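Local coordinates for protein metallo-carboxypeptidase (Pseudomonas aeruginosa, PDB 4A39) that probably works as a zinc-dependent M14 metallocarboxypeptidase of the cytosolic type, cleaving residues from the C-terminal ends of peptide chains, at residues L209-L214 with L383-R388; E191-R196 with D375-L380; G73-A76 with A80-G83; Q47-F52 with L69-Q74. One frame throughout, in Å; residues are numbered along the deposited sequence.

Interaction 1: L209-L214 with L383-R388; sequences LEKADL and LVDELR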
loop_
_atom_site.group_PDB
_atom_site.type_symbol
_atom_site.label_atom_id
_atom_site.label_comp_id
_atom_site.label_asym_id
_atom_site.label_seq_id
_atom_site.Cartn_x
_atom_site.Cartn_y
_atom_site.Cartn_z
ATOM N N LEU A 209 19.164 -13.771 -5.798
ATOM C CA LEU A 209 18.943 -13.787 -7.235
ATOM C C LEU A 209 19.657 -14.901 -7.994
ATOM O O LEU A 209 19.426 -15.086 -9.189
ATOM C CB LEU A 209 19.295 -12.417 -7.820
ATOM C CG LEU A 209 18.402 -11.304 -7.254
ATOM C CD1 LEU A 209 18.852 -9.958 -7.792
ATOM C CD2 LEU A 209 16.945 -11.574 -7.618
ATOM N N GLU A 210 20.525 -15.642 -7.312
ATOM C CA GLU A 210 21.201 -16.756 -7.966
ATOM C C GLU A 210 20.199 -17.904 -8.032
ATOM O O GLU A 210 20.324 -18.809 -8.862
ATOM C CB GLU A 210 22.435 -17.207 -7.173
ATOM C CG GLU A 210 23.643 -16.292 -7.288
ATOM C CD GLU A 210 24.857 -16.829 -6.544
ATOM O OE1 GLU A 210 24.759 -17.057 -5.319
ATOM O OE2 GLU A 210 25.912 -17.023 -7.185
ATOM N N LYS A 211 19.193 -17.850 -7.163
ATOM C CA LYS A 211 18.184 -18.897 -7.096
ATOM C C LYS A 211 16.763 -18.444 -7.413
ATOM O O LYS A 211 15.882 -19.273 -7.620
ATOM C CB LYS A 211 18.212 -19.535 -5.707
ATOM C CG LYS A 211 19.582 -20.074 -5.337
ATOM C CD LYS A 211 19.656 -20.536 -3.895
ATOM C CE LYS A 211 21.047 -21.071 -3.587
ATOM N NZ LYS A 211 21.153 -21.595 -2.199
ATOM N N ALA A 212 16.535 -17.136 -7.464
ATOM C CA ALA A 212 15.191 -16.651 -7.741
ATOM C C ALA A 212 15.111 -15.382 -8.571
ATOM O O ALA A 212 16.054 -14.594 -8.622
ATOM C CB ALA A 212 14.449 -16.440 -6.427
ATOM N N ASP A 213 13.970 -15.213 -9.235
ATOM C CA ASP A 213 13.685 -14.028 -10.035
ATOM C C ASP A 213 12.543 -13.326 -9.312
ATOM O O ASP A 213 11.716 -13.978 -8.669
ATOM C CB ASP A 213 13.199 -14.383 -11.442
ATOM C CG ASP A 213 14.267 -15.025 -12.297
ATOM O OD1 ASP A 213 15.464 -14.885 -11.981
ATOM O OD2 ASP A 213 13.897 -15.659 -13.308
ATOM N N LEU A 214 12.487 -12.004 -9.414
ATOM C CA LEU A 214 11.410 -11.264 -8.773
ATOM C C LEU A 214 10.419 -10.777 -9.821
ATOM O O LEU A 214 10.816 -10.262 -10.867
ATOM C CB LEU A 214 11.965 -10.065 -8.005
ATOM C CG LEU A 214 13.105 -10.351 -7.026
ATOM C CD1 LEU A 214 13.507 -9.052 -6.353
ATOM C CD2 LEU A 214 12.680 -11.386 -5.993
ATOM N N LEU A 383 15.298 -17.240 3.486
ATOM C CA LEU A 383 14.355 -18.333 3.272
ATOM C C LEU A 383 14.357 -18.960 1.882
ATOM O O LEU A 383 13.672 -19.957 1.661
ATOM C CB LEU A 383 12.928 -17.849 3.550
ATOM C CG LEU A 383 12.634 -17.048 4.819
ATOM C CD1 LEU A 383 11.158 -16.680 4.835
ATOM C CD2 LEU A 383 12.999 -17.859 6.049
ATOM N N VAL A 384 15.114 -18.391 0.948
ATOM C CA VAL A 384 15.114 -18.896 -0.422
ATOM C C VAL A 384 15.220 -20.415 -0.598
ATOM O O VAL A 384 14.483 -20.994 -1.399
ATOM C CB VAL A 384 16.211 -18.203 -1.274
ATOM C CG1 VAL A 384 17.580 -18.761 -0.938
ATOM C CG2 VAL A 384 15.893 -18.370 -2.752
ATOM N N ASP A 385 16.112 -21.064 0.145
ATOM C CA ASP A 385 16.278 -22.514 0.021
ATOM C C ASP A 385 15.137 -23.331 0.627
ATOM O O ASP A 385 15.074 -24.550 0.437
ATOM C CB ASP A 385 17.594 -22.961 0.665
ATOM C CG ASP A 385 18.808 -22.335 0.010
ATOM O OD1 ASP A 385 18.874 -22.338 -1.235
ATOM O OD2 ASP A 385 19.702 -21.851 0.739
ATOM N N GLU A 386 14.240 -22.665 1.349
ATOM C CA GLU A 386 13.121 -23.347 2.000
ATOM C C GLU A 386 11.778 -23.160 1.294
ATOM O O GLU A 386 10.810 -23.848 1.613
ATOM C CB GLU A 386 12.985 -22.852 3.444
ATOM C CG GLU A 386 14.220 -23.057 4.301
ATOM C CD GLU A 386 14.120 -22.355 5.640
ATOM O OE1 GLU A 386 13.128 -22.579 6.366
ATOM O OE2 GLU A 386 15.041 -21.579 5.972
ATOM N N LEU A 387 11.714 -22.232 0.346
ATOM C CA LEU A 387 10.461 -21.964 -0.360
ATOM C C LEU A 387 9.914 -23.147 -1.152
ATOM O O LEU A 387 8.697 -23.282 -1.309
ATOM C CB LEU A 387 10.627 -20.742 -1.267
ATOM C CG LEU A 387 10.889 -19.452 -0.484
ATOM C CD1 LEU A 387 11.179 -18.316 -1.448
ATOM C CD2 LEU A 387 9.687 -19.125 0.393
ATOM N N ARG A 388 10.814 -23.991 -1.653
ATOM C CA ARG A 388 10.442 -25.190 -2.404
ATOM C C ARG A 388 11.352 -26.345 -1.998
ATOM O O ARG A 388 12.442 -26.126 -1.460
ATOM C CB ARG A 388 10.568 -24.966 -3.915
ATOM C CG ARG A 388 9.461 -24.127 -4.533
ATOM C CD ARG A 388 8.085 -24.780 -4.408
ATOM N NE ARG A 388 7.064 -23.918 -5.000
ATOM C CZ ARG A 388 5.752 -24.078 -4.865
ATOM N NH1 ARG A 388 5.261 -25.084 -4.150
ATOM N NH2 ARG A 388 4.925 -23.206 -5.430
#
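K211 leaves the end of helix 203-211 and reaches across to V384 and D385, just beyond helix 366-383 and a few residues short of the chain's C-terminus. This is the alpha/beta catalytic domain of the M14 carboxypeptidases, at the start of an interior strand of its mixed sheet: A212 opens strand 212-217, which runs parallel to strand 171-177, and K211 stands where helix gives way to strand. The contact is two-layered. Underneath, V384 is buried and meets the root of the lysine, its CG2 lying 3.9 Å from K211 CB, while V384 CG1 approaches K211 CD at 4.0 Å. The two side chains cross at about a right angle, and the two methyls of V384 touch the lysine at these separate points. With CG2 anti to its backbone N, V384 directs that methyl at K211 and, more loosely, at A212 CB, 4.4 Å away. L171 of the neighbouring strand touches both V384 and A212, so this lower layer continues into the sheet.

Above it lies the polar layer, on the more exposed side. K211 is stretched out beyond CG, with chi2 to chi4 all near 180°, and this carries its ammonium past the valine to the carboxylate of D385. The chain turns sharply there, E386 N bonding to L383 O at 2.8 Å. Further along, the terminal R388 makes its own salt bridge, to D267. The K211-D385 salt bridge is lopsided: NZ of K211 sits 2.6 Å from D385 OD1, on that oxygen's syn lone pair, but 3.3 Å from D385 OD2.

Interaction 2: E191-R196 with D375-L380; sequences EGLIER and DVLSTL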
loop_
_atom_site.group_PDB
_atom_site.type_symbol
_atom_site.label_atom_id
_atom_site.label_comp_id
_atom_site.label_asym_id
_atom_site.label_seq_id
_atom_site.Cartn_x
_atom_site.Cartn_y
_atom_site.Cartn_z
ATOM N N GLU A 191 8.914 1.036 -3.854
ATOM C CA GLU A 191 10.030 1.912 -4.213
ATOM C C GLU A 191 11.289 1.520 -3.435
ATOM O O GLU A 191 12.390 1.521 -3.980
ATOM C CB GLU A 191 9.687 3.384 -3.940
ATOM C CG GLU A 191 10.849 4.341 -4.223
ATOM C CD GLU A 191 10.476 5.801 -4.062
ATOM O OE1 GLU A 191 9.520 6.250 -4.728
ATOM O OE2 GLU A 191 11.144 6.504 -3.276
ATOM N N GLY A 192 11.123 1.180 -2.161
ATOM C CA GLY A 192 12.261 0.784 -1.349
ATOM C C GLY A 192 12.861 -0.514 -1.849
ATOM O O GLY A 192 14.086 -0.670 -1.917
ATOM N N LEU A 193 11.985 -1.450 -2.200
ATOM C CA LEU A 193 12.398 -2.751 -2.701
ATOM C C LEU A 193 13.221 -2.570 -3.980
ATOM O O LEU A 193 14.341 -3.077 -4.095
ATOM C CB LEU A 193 11.145 -3.599 -2.966
ATOM C CG LEU A 193 11.260 -5.084 -3.316
ATOM C CD1 LEU A 193 9.907 -5.754 -3.083
ATOM C CD2 LEU A 193 11.704 -5.253 -4.754
ATOM N N ILE A 194 12.676 -1.821 -4.932
ATOM C CA ILE A 194 13.360 -1.596 -6.201
ATOM C C ILE A 194 14.656 -0.801 -6.057
ATOM O O ILE A 194 15.650 -1.111 -6.713
ATOM C CB ILE A 194 12.417 -0.901 -7.221
ATOM C CG1 ILE A 194 11.455 -1.931 -7.816
ATOM C CG2 ILE A 194 13.214 -0.264 -8.347
ATOM C CD1 ILE A 194 10.518 -2.560 -6.819
ATOM N N GLU A 195 14.664 0.213 -5.200
ATOM C CA GLU A 195 15.874 1.002 -5.035
ATOM C C GLU A 195 17.027 0.184 -4.467
ATOM O O GLU A 195 18.189 0.480 -4.745
ATOM C CB GLU A 195 15.615 2.219 -4.148
ATOM C CG GLU A 195 14.586 3.169 -4.723
ATOM C CD GLU A 195 14.659 4.553 -4.113
ATOM O OE1 GLU A 195 15.002 4.664 -2.917
ATOM O OE2 GLU A 195 14.358 5.528 -4.833
ATOM N N ARG A 196 16.721 -0.840 -3.674
ATOM C CA ARG A 196 17.788 -1.663 -3.111
ATOM C C ARG A 196 18.534 -2.414 -4.208
ATOM O O ARG A 196 19.720 -2.723 -4.065
ATOM C CB ARG A 196 17.245 -2.668 -2.088
ATOM C CG ARG A 196 18.334 -3.614 -1.595
ATOM C CD ARG A 196 17.935 -4.460 -0.403
ATOM N NE ARG A 196 19.030 -5.354 -0.038
ATOM C CZ ARG A 196 19.016 -6.194 0.991
ATOM N NH1 ARG A 196 17.957 -6.268 1.785
ATOM N NH2 ARG A 196 20.071 -6.964 1.227
ATOM N N ASP A 375 13.860 -4.686 4.034
ATOM C CA ASP A 375 14.040 -5.722 5.044
ATOM C C ASP A 375 13.340 -7.008 4.626
ATOM O O ASP A 375 13.756 -8.104 5.005
ATOM C CB ASP A 375 13.535 -5.253 6.414
ATOM C CG ASP A 375 14.401 -4.152 7.006
ATOM O OD1 ASP A 375 15.627 -4.155 6.751
ATOM O OD2 ASP A 375 13.866 -3.296 7.740
ATOM N N VAL A 376 12.275 -6.878 3.843
ATOM C CA VAL A 376 11.570 -8.055 3.358
ATOM C C VAL A 376 12.499 -8.797 2.394
ATOM O O VAL A 376 12.535 -10.028 2.376
ATOM C CB VAL A 376 10.257 -7.666 2.635
ATOM C CG1 VAL A 376 9.755 -8.831 1.790
ATOM C CG2 VAL A 376 9.196 -7.286 3.663
ATOM N N LEU A 377 13.256 -8.050 1.596
ATOM C CA LEU A 377 14.186 -8.672 0.661
ATOM C C LEU A 377 15.223 -9.473 1.440
ATOM O O LEU A 377 15.600 -10.567 1.027
ATOM C CB LEU A 377 14.873 -7.617 -0.212
ATOM C CG LEU A 377 14.025 -7.066 -1.364
ATOM C CD1 LEU A 377 14.791 -5.981 -2.106
ATOM C CD2 LEU A 377 13.667 -8.201 -2.311
ATOM N N SER A 378 15.674 -8.929 2.568
ATOM C CA SER A 378 16.651 -9.627 3.399
ATOM C C SER A 378 16.050 -10.933 3.907
ATOM O O SER A 378 16.728 -11.962 3.956
ATOM C CB SER A 378 17.071 -8.764 4.592
ATOM O OG SER A 378 17.903 -7.692 4.186
ATOM N N THR A 379 14.775 -10.884 4.284
ATOM C CA THR A 379 14.079 -12.060 4.791
ATOM C C THR A 379 13.958 -13.132 3.710
ATOM O O THR A 379 14.171 -14.318 3.975
ATOM C CB THR A 379 12.674 -11.681 5.316
ATOM O OG1 THR A 379 12.815 -10.769 6.415
ATOM C CG2 THR A 379 11.916 -12.922 5.786
ATOM N N LEU A 380 13.626 -12.718 2.493
ATOM C CA LEU A 380 13.494 -13.668 1.393
ATOM C C LEU A 380 14.830 -14.326 1.061
ATOM O O LEU A 380 14.871 -15.485 0.639
ATOM C CB LEU A 380 12.938 -12.976 0.144
ATOM C CG LEU A 380 11.520 -12.403 0.252
ATOM C CD1 LEU A 380 11.131 -11.771 -1.075
ATOM C CD2 LEU A 380 10.536 -13.503 0.630
#
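L377 pushes its CD1 methyl against helix 185-196 at the tightest point of this contact, 3.5 Å from the backbone O of L193 and 3.8 Å from L193 CG. The two leucine side chains cross at about a right angle, and the methyl is nearer L193 CG than either end methyl. R196 closes the same spot from one turn further on: its CD lies 3.9 Å from L377 CD1, and the two side chains slide past one another in opposite directions. Both leucines also rest on the central sheet of the alpha/beta carboxypeptidase fold, L193 on L216 and L377 on L214, which makes this a junction of two helices laid on that sheet, their local axes 10.0 Å apart and inclined at 63°.

The other half is polar but also buried and well bonded. R196 is extended from CG to NE, CG anti to the backbone N (chi1 175°), which carries the guanidinium out to S378, where NH1 donates to OG at 2.8 Å, nearly straight and almost in the guanidinium plane. The stronger partners of that group lie outside: D202 pairs with NE, and E204 with NH2. E204 also hydrogen-bonds S378 OG, so serine and arginine share one carboxylate. Looseness sets in only at the partly exposed D375, which covers almost nothing of the other helix: its nearest oxygen, OD1, stays 5.9 Å from R196 NH1, a separation that allows at most a long-range electrostatic pull.

Interaction 3: G73-A76 with A80-G83; sequences GQSA and AWSG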
loop_
_atom_site.group_PDB
_atom_site.type_symbol
_atom_site.label_atom_id
_atom_site.label_comp_id
_atom_site.label_asym_id
_atom_site.label_seq_id
_atom_site.Cartn_x
_atom_site.Cartn_y
_atom_site.Cartn_z
ATOM N N GLY A 73 -17.543 10.223 10.201
ATOM C CA GLY A 73 -18.347 9.195 10.843
ATOM C C GLY A 73 -19.002 8.215 9.881
ATOM O O GLY A 73 -19.398 7.121 10.288
ATOM N N GLN A 74 -19.126 8.599 8.612
ATOM C CA GLN A 74 -19.745 7.734 7.606
ATOM C C GLN A 74 -18.721 7.031 6.727
ATOM O O GLN A 74 -19.091 6.358 5.766
ATOM C CB GLN A 74 -20.670 8.540 6.688
ATOM C CG GLN A 74 -21.849 9.214 7.364
ATOM C CD GLN A 74 -22.706 9.977 6.370
ATOM O OE1 GLN A 74 -22.249 10.931 5.737
ATOM N NE2 GLN A 74 -23.953 9.551 6.219
ATOM N N SER A 75 -17.438 7.190 7.040
ATOM C CA SER A 75 -16.393 6.567 6.237
ATOM C C SER A 75 -16.397 5.044 6.340
ATOM O O SER A 75 -17.050 4.466 7.208
ATOM C CB SER A 75 -15.017 7.108 6.640
ATOM O OG SER A 75 -14.647 6.663 7.933
ATOM N N ALA A 76 -15.647 4.400 5.451
ATOM C CA ALA A 76 -15.580 2.942 5.413
ATOM C C ALA A 76 -15.090 2.309 6.708
ATOM O O ALA A 76 -15.562 1.240 7.099
ATOM C CB ALA A 76 -14.694 2.494 4.252
ATOM N N ALA A 80 -11.584 3.644 12.897
ATOM C CA ALA A 80 -10.135 3.801 12.805
ATOM C C ALA A 80 -9.649 5.237 12.969
ATOM O O ALA A 80 -8.441 5.482 12.981
ATOM C CB ALA A 80 -9.633 3.240 11.479
ATOM N N TRP A 81 -10.571 6.190 13.095
ATOM C CA TRP A 81 -10.169 7.590 13.243
ATOM C C TRP A 81 -9.591 7.882 14.619
ATOM O O TRP A 81 -8.779 8.794 14.777
ATOM C CB TRP A 81 -11.348 8.532 12.981
ATOM C CG TRP A 81 -11.841 8.536 11.559
ATOM C CD1 TRP A 81 -13.094 8.204 11.127
ATOM C CD2 TRP A 81 -11.101 8.917 10.387
ATOM N NE1 TRP A 81 -13.183 8.353 9.762
ATOM C CE2 TRP A 81 -11.977 8.788 9.282
ATOM C CE3 TRP A 81 -9.787 9.352 10.163
ATOM C CZ2 TRP A 81 -11.580 9.081 7.970
ATOM C CZ3 TRP A 81 -9.391 9.642 8.855
ATOM C CH2 TRP A 81 -10.289 9.504 7.776
ATOM N N SER A 82 -10.016 7.116 15.615
ATOM C CA SER A 82 -9.514 7.305 16.968
ATOM C C SER A 82 -8.017 6.993 16.995
ATOM O O SER A 82 -7.589 5.924 16.557
ATOM C CB SER A 82 -10.262 6.389 17.941
ATOM O OG SER A 82 -9.767 6.537 19.260
ATOM N N GLY A 83 -7.227 7.940 17.492
ATOM C CA GLY A 83 -5.791 7.744 17.568
ATOM C C GLY A 83 -5.043 8.099 16.296
ATOM O O GLY A 83 -3.813 8.007 16.242
#
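W81 NE1 donates to S75 OG at 2.9 Å, and these two buried side chains make the only close approach between 73-76 and 80-83. The bond is bent, with an N-H...O angle of 136°, and the serine oxygen stands at the ring's edge but tilted 29° out of the indole plane. S75 CB follows behind its hydroxyl, 3.8 Å from W81 NE1. The same indole N-H also bonds A72 O, which probably accounts for the bend.

In the next shell the serine hydroxyl is approached from other directions. Q50 OE1, its principal partner, in the loop before strand 53-57, and A72 O both lie within bonding range of it. S75 chi1 is 69°, which sets OG between the backbone N and the carbonyl carbon and turns it inward to this cluster. The indole in its turn is positioned by aromatic neighbours, meeting the rings of Y102 and Y122 at inclined planes. On either flank of W81 the loop touches the peptidase part of the chain: A80 packs on E276 and E277, and S82 O bonds K352 NZ.

All of this lies in the long connection between strands 65-69 and 87-89 in the beta-sheet domain that precedes the peptidase domain in cytosolic carboxypeptidases; it is a loop fastened internally by a buried serine-tryptophan bond.

Interaction 4: Q47-F52 with L69-Q74; sequences QHFQWF and LVNAGQ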
loop_
_atom_site.group_PDB
_atom_site.type_symbol
_atom_site.label_atom_id
_atom_site.label_comp_id
_atom_site.label_asym_id
_atom_site.label_seq_id
_atom_site.Cartn_x
_atom_site.Cartn_y
_atom_site.Cartn_z
ATOM N N GLN A 47 -19.476 3.338 -2.731
ATOM C CA GLN A 47 -19.765 4.145 -1.547
ATOM C C GLN A 47 -18.588 4.400 -0.614
ATOM O O GLN A 47 -18.653 5.283 0.242
ATOM C CB GLN A 47 -20.893 3.495 -0.735
ATOM C CG GLN A 47 -20.541 2.112 -0.201
ATOM C CD GLN A 47 -21.063 1.874 1.201
ATOM O OE1 GLN A 47 -22.274 1.874 1.438
ATOM N NE2 GLN A 47 -20.147 1.675 2.144
ATOM N N HIS A 48 -17.515 3.632 -0.777
ATOM C CA HIS A 48 -16.347 3.761 0.092
ATOM C C HIS A 48 -15.637 5.101 0.096
ATOM O O HIS A 48 -15.586 5.803 -0.906
ATOM C CB HIS A 48 -15.274 2.728 -0.270
ATOM C CG HIS A 48 -15.786 1.337 -0.439
ATOM N ND1 HIS A 48 -16.351 0.888 -1.615
ATOM C CD2 HIS A 48 -15.796 0.282 0.411
ATOM C CE1 HIS A 48 -16.685 -0.383 -1.481
ATOM N NE2 HIS A 48 -16.359 -0.774 -0.263
ATOM N N PHE A 49 -15.071 5.431 1.250
ATOM C CA PHE A 49 -14.253 6.619 1.401
ATOM C C PHE A 49 -13.565 6.637 2.751
ATOM O O PHE A 49 -14.059 6.062 3.724
ATOM C CB PHE A 49 -15.036 7.929 1.178
ATOM C CG PHE A 49 -16.016 8.283 2.269
ATOM C CD1 PHE A 49 -15.619 9.051 3.361
ATOM C CD2 PHE A 49 -17.354 7.927 2.159
ATOM C CE1 PHE A 49 -16.545 9.466 4.320
ATOM C CE2 PHE A 49 -18.286 8.335 3.109
ATOM C CZ PHE A 49 -17.884 9.108 4.193
ATOM N N GLN A 50 -12.393 7.261 2.769
ATOM C CA GLN A 50 -11.584 7.425 3.973
ATOM C C GLN A 50 -10.380 8.275 3.583
ATOM O O GLN A 50 -10.018 9.209 4.294
ATOM C CB GLN A 50 -11.111 6.077 4.525
ATOM C CG GLN A 50 -10.432 6.197 5.891
ATOM C CD GLN A 50 -11.278 5.655 7.036
ATOM O OE1 GLN A 50 -12.471 5.392 6.880
ATOM N NE2 GLN A 50 -10.654 5.492 8.200
ATOM N N TRP A 51 -9.769 7.944 2.448
ATOM C CA TRP A 51 -8.619 8.686 1.941
ATOM C C TRP A 51 -9.009 10.113 1.565
ATOM O O TRP A 51 -10.063 10.342 0.977
ATOM C CB TRP A 51 -8.021 7.971 0.713
ATOM C CG TRP A 51 -7.059 8.821 -0.083
ATOM C CD1 TRP A 51 -7.365 9.653 -1.126
ATOM C CD2 TRP A 51 -5.651 8.970 0.148
ATOM N NE1 TRP A 51 -6.237 10.311 -1.554
ATOM C CE2 TRP A 51 -5.171 9.914 -0.788
ATOM C CE3 TRP A 51 -4.748 8.402 1.060
ATOM C CZ2 TRP A 51 -3.825 10.303 -0.840
ATOM C CZ3 TRP A 51 -3.408 8.791 1.009
ATOM C CH2 TRP A 51 -2.963 9.733 0.065
ATOM N N PHE A 52 -8.164 11.068 1.939
ATOM C CA PHE A 52 -8.387 12.472 1.610
ATOM C C PHE A 52 -7.030 13.065 1.262
ATOM O O PHE A 52 -5.996 12.558 1.694
ATOM C CB PHE A 52 -9.028 13.227 2.791
ATOM C CG PHE A 52 -8.187 13.257 4.041
ATOM C CD1 PHE A 52 -7.223 14.243 4.230
ATOM C CD2 PHE A 52 -8.379 12.307 5.039
ATOM C CE1 PHE A 52 -6.462 14.284 5.401
ATOM C CE2 PHE A 52 -7.628 12.334 6.212
ATOM C CZ PHE A 52 -6.664 13.327 6.394
ATOM N N LEU A 69 -13.323 17.223 9.132
ATOM C CA LEU A 69 -13.831 16.389 8.047
ATOM C C LEU A 69 -15.165 15.946 8.645
ATOM O O LEU A 69 -15.235 14.976 9.399
ATOM C CB LEU A 69 -12.901 15.199 7.792
ATOM C CG LEU A 69 -11.458 15.588 7.450
ATOM C CD1 LEU A 69 -10.692 14.354 6.984
ATOM C CD2 LEU A 69 -11.458 16.656 6.356
ATOM N N VAL A 70 -16.211 16.695 8.310
ATOM C CA VAL A 70 -17.551 16.479 8.845
ATOM C C VAL A 70 -18.219 15.129 8.632
ATOM O O VAL A 70 -19.082 14.741 9.424
ATOM C CB VAL A 70 -18.527 17.568 8.340
ATOM C CG1 VAL A 70 -17.951 18.950 8.609
ATOM C CG2 VAL A 70 -18.813 17.371 6.859
ATOM N N ASN A 71 -17.835 14.404 7.584
ATOM C CA ASN A 71 -18.468 13.117 7.322
ATOM C C ASN A 71 -17.590 11.909 7.643
ATOM O O ASN A 71 -17.838 10.804 7.167
ATOM C CB ASN A 71 -18.968 13.057 5.870
ATOM C CG ASN A 71 -17.845 13.131 4.852
ATOM O OD1 ASN A 71 -16.726 13.535 5.168
ATOM N ND2 ASN A 71 -18.150 12.751 3.608
ATOM N N ALA A 72 -16.574 12.121 8.472
ATOM C CA ALA A 72 -15.676 11.037 8.862
ATOM C C ALA A 72 -16.463 9.887 9.503
ATOM O O ALA A 72 -16.108 8.718 9.361
ATOM C CB ALA A 72 -14.617 11.563 9.836
ATOM N N GLY A 73 -17.543 10.223 10.201
ATOM C CA GLY A 73 -18.347 9.195 10.843
ATOM C C GLY A 73 -19.002 8.215 9.881
ATOM O O GLY A 73 -19.398 7.121 10.288
ATOM N N GLN A 74 -19.126 8.599 8.612
ATOM C CA GLN A 74 -19.745 7.734 7.606
ATOM C C GLN A 74 -18.721 7.031 6.727
ATOM O O GLN A 74 -19.091 6.358 5.766
ATOM C CB GLN A 74 -20.670 8.540 6.688
ATOM C CG GLN A 74 -21.849 9.214 7.364
ATOM C CD GLN A 74 -22.706 9.977 6.370
ATOM O OE1 GLN A 74 -22.249 10.931 5.737
ATOM N NE2 GLN A 74 -23.953 9.551 6.219
HETATM O O HOH W 1 -17.908 4.947 3.147
#
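F49 overlaps the turn at 71-74 with the outer end of its ring. CE1 lies 3.4 Å from N71 O, which sits at the ring's edge and in its plane, while CZ comes equally near the carbonyl carbon of Q74. The N71 side chain crosses the ring obliquely, its amide plane 19° from that of the ring, with ND2 3.7 Å from F49 CZ. A bond from I40 N to N71 OD1 helps keep this amide in place.

F52 is met differently. L69 CD1 stands over one face of its ring, 3.9 Å from the centroid and 20° off the normal, a CH-pi contact displaced toward CD2 and CE2. The leucine ends strand 65-69 and begins a type I turn through A72, so the loop entering strand 53-57 is packed against the loop leaving strand 65-69.

Beside F49 a water donates to both Q47 O, at 3.0 Å, and Q74 O, at 3.2 Å. Between the segments, then, direct contact is made by aromatic rings and polar bridging by water; the weakly positive C-H rim of F49 probably suits the partial negative charge of N71 O, which also accepts from Q74 N.

The four contacts form two pairs on opposite sides of the chain's centre. Interactions 3 and 4 share G73 and Q74, with centres about 7 Å apart; S75 OG to Q50 OE1 (2.7 Å) and A76 N to F49 O (2.9 Å) join them. Interactions 1 and 2 lie in the peptidase domain, centres about 14 Å apart, meeting where L214 CD1 touches L377 CD2 at 4.1 Å. Interactions 2 and 4 come within about 14 Å, nearest atoms. None contains a zinc ligand, but 47-52 connects to the active site through its neighbours: W51 stacks on H184, next in sequence to the zinc ligand E183, and H48 touches R231, which lines the inhibitor pocket.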